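PDB 4MR0: plasmin and fibronectin-binding protein A from Streptococcus pneumoniae, which acts as a fibronectin-dependent adhesin and invasin on the pneumococcal surface and binds human fibronectin, plasmin, plasminogen and serum albumin. Local coordinates for residues Val206-Thr211 and Ala318-Gly323; His352-Ser357 and Arg380-Thr385; Lys396-Glu401 and Asn439-Lys444. All coordinates share one frame; numbering follows the deposited sequence.

Contact 1: Val206-Thr211 and Ala318-Gly323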
loop_
_atom_site.group_PDB
_atom_site.type_symbol
_atom_site.label_atom_id
_atom_site.label_comp_id
_atom_site.label_asym_id
_atom_site.label_seq_id
_atom_site.Cartn_x
_atom_site.Cartn_y
_atom_site.Cartn_z
ATOM N N VAL A 206 -26.357 3.266 -0.792
ATOM C CA VAL A 206 -26.957 3.805 0.419
ATOM C C VAL A 206 -25.834 4.269 1.335
ATOM O O VAL A 206 -24.665 3.919 1.133
ATOM C CB VAL A 206 -27.799 2.741 1.172
ATOM C CG1 VAL A 206 -29.002 2.321 0.327
ATOM C CG2 VAL A 206 -26.934 1.531 1.506
ATOM N N GLU A 207 -26.188 5.063 2.338
ATOM C CA GLU A 207 -25.213 5.550 3.303
ATOM C C GLU A 207 -24.839 4.377 4.211
ATOM O O GLU A 207 -25.712 3.621 4.639
ATOM C CB GLU A 207 -25.838 6.670 4.138
ATOM C CG GLU A 207 -24.902 7.317 5.139
ATOM C CD GLU A 207 -24.017 8.392 4.525
ATOM O OE1 GLU A 207 -24.128 8.650 3.308
ATOM O OE2 GLU A 207 -23.209 8.984 5.270
ATOM N N TRP A 208 -23.549 4.202 4.485
ATOM C CA TRP A 208 -23.109 3.122 5.369
ATOM C C TRP A 208 -23.023 3.648 6.798
ATOM O O TRP A 208 -22.306 4.608 7.067
ATOM C CB TRP A 208 -21.726 2.592 4.949
ATOM C CG TRP A 208 -21.746 1.650 3.775
ATOM C CD1 TRP A 208 -22.757 1.488 2.872
ATOM C CD2 TRP A 208 -20.675 0.792 3.338
ATOM N NE1 TRP A 208 -22.389 0.577 1.903
ATOM C CE2 TRP A 208 -21.129 0.131 2.168
ATOM C CE3 TRP A 208 -19.402 0.499 3.839
ATOM C CZ2 TRP A 208 -20.323 -0.780 1.468
ATOM C CZ3 TRP A 208 -18.602 -0.415 3.140
ATOM C CH2 TRP A 208 -19.075 -1.049 1.974
ATOM N N GLY A 209 -23.762 3.031 7.713
ATOM C CA GLY A 209 -23.700 3.466 9.097
ATOM C C GLY A 209 -22.443 2.883 9.715
ATOM O O GLY A 209 -21.790 2.045 9.088
ATOM N N PRO A 210 -22.064 3.302 10.929
ATOM C CA PRO A 210 -20.862 2.769 11.573
ATOM C C PRO A 210 -21.010 1.304 11.991
ATOM O O PRO A 210 -22.086 0.868 12.396
ATOM C CB PRO A 210 -20.671 3.701 12.774
ATOM C CG PRO A 210 -22.074 4.089 13.117
ATOM C CD PRO A 210 -22.678 4.359 11.756
ATOM N N THR A 211 -19.920 0.552 11.868
ATOM C CA THR A 211 -19.896 -0.851 12.259
ATOM C C THR A 211 -18.642 -1.005 13.101
ATOM O O THR A 211 -17.764 -0.135 13.081
ATOM C CB THR A 211 -19.805 -1.803 11.048
ATOM O OG1 THR A 211 -18.700 -1.422 10.216
ATOM C CG2 THR A 211 -21.101 -1.773 10.246
ATOM N N ALA A 318 -20.682 3.119 -1.409
ATOM C CA ALA A 318 -21.629 3.758 -0.511
ATOM C C ALA A 318 -21.797 5.237 -0.854
ATOM O O ALA A 318 -21.086 5.771 -1.713
ATOM C CB ALA A 318 -21.159 3.604 0.935
ATOM N N LEU A 319 -22.740 5.886 -0.178
ATOM C CA LEU A 319 -23.016 7.299 -0.398
ATOM C C LEU A 319 -22.146 8.239 0.433
ATOM O O LEU A 319 -22.067 9.428 0.127
ATOM C CB LEU A 319 -24.488 7.607 -0.104
ATOM C CG LEU A 319 -25.527 7.065 -1.081
ATOM C CD1 LEU A 319 -26.906 7.453 -0.578
ATOM C CD2 LEU A 319 -25.277 7.615 -2.487
ATOM N N ASN A 320 -21.507 7.715 1.476
ATOM C CA ASN A 320 -20.654 8.535 2.344
ATOM C C ASN A 320 -19.702 9.363 1.496
ATOM O O ASN A 320 -18.922 8.818 0.720
ATOM C CB ASN A 320 -19.859 7.650 3.306
ATOM C CG ASN A 320 -20.753 6.783 4.172
ATOM O OD1 ASN A 320 -20.647 6.788 5.401
ATOM N ND2 ASN A 320 -21.637 6.028 3.534
ATOM N N ASP A 321 -19.747 10.685 1.656
ATOM C CA ASP A 321 -18.904 11.547 0.842
ATOM C C ASP A 321 -18.319 12.757 1.582
ATOM O O ASP A 321 -18.033 13.778 0.954
ATOM C CB ASP A 321 -19.733 12.006 -0.366
ATOM C CG ASP A 321 -18.886 12.450 -1.540
ATOM O OD1 ASP A 321 -17.831 11.830 -1.806
ATOM O OD2 ASP A 321 -19.299 13.411 -2.222
ATOM N N ASP A 322 -18.129 12.665 2.898
ATOM C CA ASP A 322 -17.566 13.814 3.607
ATOM C C ASP A 322 -16.072 13.734 3.916
ATOM O O ASP A 322 -15.558 14.524 4.708
ATOM C CB ASP A 322 -18.349 14.124 4.892
ATOM C CG ASP A 322 -18.534 12.917 5.780
ATOM O OD1 ASP A 322 -17.581 12.122 5.929
ATOM O OD2 ASP A 322 -19.638 12.779 6.350
ATOM N N GLY A 323 -15.380 12.789 3.286
ATOM C CA GLY A 323 -13.944 12.662 3.479
ATOM C C GLY A 323 -13.424 12.196 4.832
ATOM O O GLY A 323 -12.303 12.543 5.214
HETATM O O HOH W 1 -21.175 10.708 4.902
#
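W208 and A318 make the apolar part of this contact. The methyl of A318 sits over one face of the indole, with CB 3.3 Å from the centroid of the five-membered ring. It is displaced toward the rim, and W208 CD1 is its nearest atom. This is a CH-pi contact. Beside it, L319 N donates a hydrogen bond to V206 O at 3.0 Å, and the donor stands above the carbonyl plane. The side chain of L319 packs on the backbone of V206, with CG 3.7 Å from V206 C. E207 reaches across to N320. Its CG is anti to the backbone N (chi1 -177°), and the carboxylate stacks on the side-chain amide of N320 with the two planes 9° apart. Both segments are loops between strands of a right-handed parallel beta-helix, the fold of the pectate lyase-like families. A water donates to E207 OE2 at 2.7 Å and to D322 OD2 at 3.0 Å. It links two acidic groups whose oxygens are 5.3 Å apart (E207 OE2 to D322 OD2) and probably eases their repulsion. Further out, W208 NE1 is hydrogen-bonded to L198 O, and F315 meets the indole edge-to-face. N320 packs on N250 of strand 243-252.

Contact 2: His352-Ser357 and Arg380-Thr385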
loop_
_atom_site.group_PDB
_atom_site.type_symbol
_atom_site.label_atom_id
_atom_site.label_comp_id
_atom_site.label_asym_id
_atom_site.label_seq_id
_atom_site.Cartn_x
_atom_site.Cartn_y
_atom_site.Cartn_z
ATOM N N HIS A 352 -3.686 7.132 -3.694
ATOM C CA HIS A 352 -3.281 8.070 -4.735
ATOM C C HIS A 352 -4.252 9.227 -4.925
ATOM O O HIS A 352 -4.316 9.798 -6.013
ATOM C CB HIS A 352 -3.221 7.305 -6.044
ATOM C CG HIS A 352 -4.492 6.570 -6.340
ATOM N ND1 HIS A 352 -4.768 5.321 -5.824
ATOM C CD2 HIS A 352 -5.601 6.946 -7.023
ATOM C CE1 HIS A 352 -5.988 4.959 -6.178
ATOM N NE2 HIS A 352 -6.516 5.927 -6.905
ATOM N N TYR A 353 -4.996 9.586 -3.889
ATOM C CA TYR A 353 -5.980 10.645 -4.043
ATOM C C TYR A 353 -6.258 11.426 -2.771
ATOM O O TYR A 353 -6.301 10.861 -1.679
ATOM C CB TYR A 353 -7.278 10.012 -4.557
ATOM C CG TYR A 353 -8.462 10.941 -4.697
ATOM C CD1 TYR A 353 -8.527 11.877 -5.725
ATOM C CD2 TYR A 353 -9.542 10.855 -3.816
ATOM C CE1 TYR A 353 -9.645 12.703 -5.878
ATOM C CE2 TYR A 353 -10.662 11.676 -3.960
ATOM C CZ TYR A 353 -10.706 12.595 -4.994
ATOM O OH TYR A 353 -11.816 13.399 -5.144
ATOM N N GLN A 354 -6.443 12.735 -2.929
ATOM C CA GLN A 354 -6.760 13.621 -1.818
ATOM C C GLN A 354 -7.259 14.945 -2.384
ATOM O O GLN A 354 -6.915 15.312 -3.502
ATOM C CB GLN A 354 -5.530 13.868 -0.925
ATOM C CG GLN A 354 -4.440 14.740 -1.545
ATOM C CD GLN A 354 -3.349 15.112 -0.543
ATOM O OE1 GLN A 354 -2.177 14.780 -0.731
ATOM N NE2 GLN A 354 -3.735 15.805 0.526
ATOM N N THR A 355 -8.085 15.647 -1.615
ATOM C CA THR A 355 -8.613 16.948 -2.030
ATOM C C THR A 355 -8.749 17.807 -0.777
ATOM O O THR A 355 -8.548 17.325 0.340
ATOM C CB THR A 355 -10.018 16.840 -2.658
ATOM O OG1 THR A 355 -10.957 16.498 -1.637
ATOM C CG2 THR A 355 -10.057 15.780 -3.750
ATOM N N LEU A 356 -9.105 19.074 -0.954
ATOM C CA LEU A 356 -9.276 19.960 0.192
ATOM C C LEU A 356 -10.377 19.425 1.098
ATOM O O LEU A 356 -10.434 19.758 2.288
ATOM C CB LEU A 356 -9.660 21.368 -0.272
ATOM C CG LEU A 356 -8.606 22.195 -1.009
ATOM C CD1 LEU A 356 -9.237 23.505 -1.478
ATOM C CD2 LEU A 356 -7.422 22.468 -0.089
ATOM N N SER A 357 -11.243 18.590 0.529
ATOM C CA SER A 357 -12.377 18.024 1.259
ATOM C C SER A 357 -12.158 16.664 1.927
ATOM O O SER A 357 -13.087 16.120 2.519
ATOM C CB SER A 357 -13.588 17.923 0.327
ATOM O OG SER A 357 -13.946 19.201 -0.163
ATOM N N ARG A 380 3.378 3.526 -1.380
ATOM C CA ARG A 380 3.273 4.783 -2.113
ATOM C C ARG A 380 1.994 5.489 -1.692
ATOM O O ARG A 380 0.912 4.896 -1.716
ATOM C CB ARG A 380 3.261 4.527 -3.622
ATOM C CG ARG A 380 2.954 5.768 -4.459
ATOM C CD ARG A 380 3.190 5.495 -5.940
ATOM N NE ARG A 380 2.870 6.641 -6.788
ATOM C CZ ARG A 380 1.656 6.924 -7.249
ATOM N NH1 ARG A 380 0.623 6.148 -6.947
ATOM N NH2 ARG A 380 1.477 7.981 -8.031
ATOM N N PHE A 381 2.109 6.759 -1.320
ATOM C CA PHE A 381 0.936 7.488 -0.865
ATOM C C PHE A 381 1.070 9.004 -0.912
ATOM O O PHE A 381 2.177 9.549 -0.925
ATOM C CB PHE A 381 0.632 7.093 0.587
ATOM C CG PHE A 381 1.765 7.391 1.543
ATOM C CD1 PHE A 381 2.822 6.494 1.702
ATOM C CD2 PHE A 381 1.801 8.594 2.247
ATOM C CE1 PHE A 381 3.901 6.795 2.548
ATOM C CE2 PHE A 381 2.879 8.904 3.095
ATOM C CZ PHE A 381 3.928 8.001 3.241
ATOM N N THR A 382 -0.082 9.670 -0.939
ATOM C CA THR A 382 -0.161 11.124 -0.894
ATOM C C THR A 382 -1.318 11.402 0.057
ATOM O O THR A 382 -2.333 10.713 0.014
ATOM C CB THR A 382 -0.471 11.773 -2.281
ATOM O OG1 THR A 382 -0.560 13.198 -2.129
ATOM C CG2 THR A 382 -1.796 11.259 -2.845
ATOM N N GLY A 383 -1.165 12.388 0.932
ATOM C CA GLY A 383 -2.235 12.698 1.860
ATOM C C GLY A 383 -2.311 11.884 3.144
ATOM O O GLY A 383 -3.408 11.578 3.610
ATOM N N PHE A 384 -1.165 11.511 3.711
ATOM C CA PHE A 384 -1.138 10.771 4.981
ATOM C C PHE A 384 -0.467 11.668 6.022
ATOM O O PHE A 384 0.362 12.506 5.679
ATOM C CB PHE A 384 -0.303 9.484 4.884
ATOM C CG PHE A 384 -1.023 8.308 4.273
ATOM C CD1 PHE A 384 -2.316 8.431 3.766
ATOM C CD2 PHE A 384 -0.380 7.075 4.176
ATOM C CE1 PHE A 384 -2.957 7.340 3.170
ATOM C CE2 PHE A 384 -1.009 5.977 3.582
ATOM C CZ PHE A 384 -2.304 6.114 3.077
ATOM N N THR A 385 -0.814 11.479 7.288
ATOM C CA THR A 385 -0.205 12.251 8.364
ATOM C C THR A 385 0.161 11.285 9.487
ATOM O O THR A 385 -0.656 10.458 9.894
ATOM C CB THR A 385 -1.162 13.329 8.898
ATOM O OG1 THR A 385 -1.606 14.152 7.807
ATOM C CG2 THR A 385 -0.449 14.210 9.927
HETATM O O HOH W 2 -5.271 10.855 1.354
#
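H352 to Q354 and R380 to G383 run in almost the same direction, 3° apart, with the CA atoms of H352 and F381 5.8 Å from each other. The polar centre is the bond between T382 and Q354. T382 OG1 is anti to the backbone N (chi1 179°) and donates to Q354 OE1 at 2.7 Å. It lies in the carbonyl plane, on a lone pair. Q354 NE2 bonds to D426 O, so both ends of the amide are held. Q354 CD packs 3.6 Å from G383 CA. The same T382 torsion leaves CG2 against segment 352-357, 3.8 Å from Y353 N. That N-H is buried and has no partner in the model. A water lies between Y353 O and G383 O, at 3.2 Å from Y353 O and 3.0 Å from G383 O. At the other end H352 CB approaches R380 NH1 loosely at 4.1 Å, while H352 ND1 is hydrogen-bonded to E303. R380 to G383 close the third PbH1 repeat of the beta-helix. R380 makes backbone bonds to I349 and T351, just before H352. F381 makes them to N414 and Y416, which ties strand 377-381 to its parallel neighbour, strand 410-415.

Contact 3: Lys396-Glu401 and Asn439-Lys444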
loop_
_atom_site.group_PDB
_atom_site.type_symbol
_atom_site.label_atom_id
_atom_site.label_comp_id
_atom_site.label_asym_id
_atom_site.label_seq_id
_atom_site.Cartn_x
_atom_site.Cartn_y
_atom_site.Cartn_z
ATOM N N LYS A 396 13.820 -6.291 -4.846
ATOM C CA LYS A 396 13.550 -5.938 -6.232
ATOM C C LYS A 396 14.541 -6.671 -7.113
ATOM O O LYS A 396 15.751 -6.468 -7.013
ATOM C CB LYS A 396 13.673 -4.427 -6.435
ATOM C CG LYS A 396 13.339 -3.948 -7.842
ATOM C CD LYS A 396 11.900 -4.251 -8.236
ATOM C CE LYS A 396 11.574 -3.651 -9.600
ATOM N NZ LYS A 396 10.244 -4.083 -10.116
ATOM N N LYS A 397 14.021 -7.543 -7.967
ATOM C CA LYS A 397 14.861 -8.322 -8.863
ATOM C C LYS A 397 15.001 -7.640 -10.219
ATOM O O LYS A 397 14.395 -6.596 -10.474
ATOM C CB LYS A 397 14.272 -9.722 -9.045
ATOM C CG LYS A 397 14.213 -10.539 -7.766
ATOM C CD LYS A 397 13.797 -11.978 -8.051
ATOM C CE LYS A 397 12.293 -12.128 -8.218
ATOM N NZ LYS A 397 11.642 -12.480 -6.918
ATOM N N VAL A 398 15.810 -8.231 -11.089
ATOM C CA VAL A 398 16.004 -7.673 -12.417
ATOM C C VAL A 398 14.810 -8.015 -13.303
ATOM O O VAL A 398 14.057 -8.949 -13.021
ATOM C CB VAL A 398 17.296 -8.215 -13.071
ATOM C CG1 VAL A 398 18.508 -7.759 -12.273
ATOM C CG2 VAL A 398 17.249 -9.732 -13.138
ATOM N N LYS A 399 14.642 -7.232 -14.364
ATOM C CA LYS A 399 13.565 -7.409 -15.329
ATOM C C LYS A 399 13.398 -8.869 -15.751
ATOM O O LYS A 399 12.279 -9.379 -15.834
ATOM C CB LYS A 399 13.858 -6.547 -16.556
ATOM C CG LYS A 399 12.944 -6.758 -17.751
ATOM C CD LYS A 399 13.528 -6.037 -18.962
ATOM C CE LYS A 399 12.698 -6.242 -20.222
ATOM N NZ LYS A 399 11.397 -5.521 -20.164
ATOM N N GLY A 400 14.519 -9.535 -16.005
ATOM C CA GLY A 400 14.490 -10.920 -16.441
ATOM C C GLY A 400 13.861 -11.928 -15.498
ATOM O O GLY A 400 13.370 -12.965 -15.944
ATOM N N GLU A 401 13.869 -11.639 -14.201
ATOM C CA GLU A 401 13.298 -12.549 -13.214
ATOM C C GLU A 401 11.956 -12.060 -12.679
ATOM O O GLU A 401 11.492 -12.518 -11.636
ATOM C CB GLU A 401 14.273 -12.724 -12.050
ATOM C CG GLU A 401 15.562 -13.430 -12.426
ATOM C CD GLU A 401 16.662 -13.206 -11.409
ATOM O OE1 GLU A 401 16.394 -13.336 -10.195
ATOM O OE2 GLU A 401 17.801 -12.902 -11.827
ATOM N N ASN A 439 16.873 -4.592 -0.966
ATOM C CA ASN A 439 17.783 -5.408 -1.767
ATOM C C ASN A 439 17.356 -5.156 -3.201
ATOM O O ASN A 439 16.365 -5.713 -3.669
ATOM C CB ASN A 439 17.643 -6.889 -1.406
ATOM C CG ASN A 439 18.005 -7.164 0.038
ATOM O OD1 ASN A 439 19.109 -6.846 0.480
ATOM N ND2 ASN A 439 17.074 -7.752 0.784
ATOM N N ILE A 440 18.102 -4.297 -3.885
ATOM C CA ILE A 440 17.776 -3.912 -5.252
ATOM C C ILE A 440 18.758 -4.405 -6.308
ATOM O O ILE A 440 19.973 -4.242 -6.175
ATOM C CB ILE A 440 17.671 -2.377 -5.341
ATOM C CG1 ILE A 440 16.608 -1.883 -4.352
ATOM C CG2 ILE A 440 17.338 -1.953 -6.763
ATOM C CD1 ILE A 440 16.569 -0.375 -4.165
ATOM N N ALA A 441 18.211 -5.000 -7.364
ATOM C CA ALA A 441 19.014 -5.517 -8.466
ATOM C C ALA A 441 18.628 -4.808 -9.759
ATOM O O ALA A 441 19.364 -4.849 -10.740
ATOM C CB ALA A 441 18.807 -7.020 -8.605
ATOM N N ASP A 442 17.471 -4.153 -9.749
ATOM C CA ASP A 442 16.977 -3.426 -10.916
ATOM C C ASP A 442 17.578 -2.025 -10.963
ATOM O O ASP A 442 17.401 -1.237 -10.037
ATOM C CB ASP A 442 15.449 -3.333 -10.869
ATOM C CG ASP A 442 14.882 -2.469 -11.975
ATOM O OD1 ASP A 442 15.332 -2.615 -13.130
ATOM O OD2 ASP A 442 13.979 -1.648 -11.695
ATOM N N PRO A 443 18.292 -1.695 -12.052
ATOM C CA PRO A 443 18.906 -0.369 -12.175
ATOM C C PRO A 443 17.929 0.799 -12.277
ATOM O O PRO A 443 18.324 1.956 -12.130
ATOM C CB PRO A 443 19.792 -0.510 -13.418
ATOM C CG PRO A 443 19.082 -1.540 -14.233
ATOM C CD PRO A 443 18.657 -2.553 -13.192
ATOM N N LYS A 444 16.656 0.500 -12.517
ATOM C CA LYS A 444 15.641 1.543 -12.636
ATOM C C LYS A 444 14.848 1.748 -11.348
ATOM O O LYS A 444 13.932 2.571 -11.305
ATOM C CB LYS A 444 14.665 1.208 -13.767
ATOM C CG LYS A 444 15.227 1.368 -15.175
ATOM C CD LYS A 444 14.187 0.960 -16.211
ATOM C CE LYS A 444 14.433 1.645 -17.550
ATOM N NZ LYS A 444 15.780 1.336 -18.101
HETATM O O HOH W 3 16.144 -4.970 -14.372
#
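K396 and D442 both carry CG anti to the backbone N, with chi1 at -177° and 174°. This sets both CG atoms off the same way from the backbone; the two side chains lie side by side and point the same way. The lysine chain bends at chi2 (62°), which places CD, and CG rests 3.7 Å from D442 CB. Further along, K396 CE comes 3.8 Å from D442 OD2. The charged ends do not pair: K396 NZ stays 4.7 Å from D442 OD2 and bonds to M374 O. The opposite charges probably still attract. D442 OD2 is hydrogen-bonded to T445 OG1. D442 OD1 bonds to Y405 OH, accepts a hydrogen bond from a water that itself accepts from K399 N, and accepts weakly from K444 N. Several hydrogen bonds thus hold this carboxylate, whereas D442 N is buried and has no partner in the model.

The backbones pair as in neighbouring coils of a parallel beta-helix. K396 and I440 form a parallel bridge at the ends of strands 387-396 and 431-440. K396 N donates to N439 O at 2.9 Å, nearly along the C=O axis. A441 N donates back to K396 O, also at 2.9 Å. On the far flank I440 makes backbone bonds to N472 and N474, so strand 431-440 lies between strands 387-396 and 462-473. The amide of N439 joins the same three strands, through ND2 to D395 and OD1 to N472.

Beyond the bridge the chains become loops but stay in touch. V398 CG1 lies 3.4 Å from A441 O and 3.8 Å from A441 CB. K397 O meets D442 CB. Segment 396-401 then goes into a short 3-10 turn at 399-400.

In the fold
The three contacts follow one another along the chain and the beta-helix part of the longer adhesin. Contacts 1 and 2 have centres 19 Å apart and nearest atoms about 4 Å apart, without touching. Contact 3 lies farther on, its centre 29 Å from that of contact 2 and 42 Å from that of contact 1. Contacts 1 and 3 are on opposite sides of the chain's centre. Contact 2 is the one nearest bound metal: the side chain of H352 is about 4 Å from a manganese ion, and H352 touches Q306, a residue of a manganese site. The side chain of W208 is about 10 Å from a manganese ion and that of K396 about 14 Å.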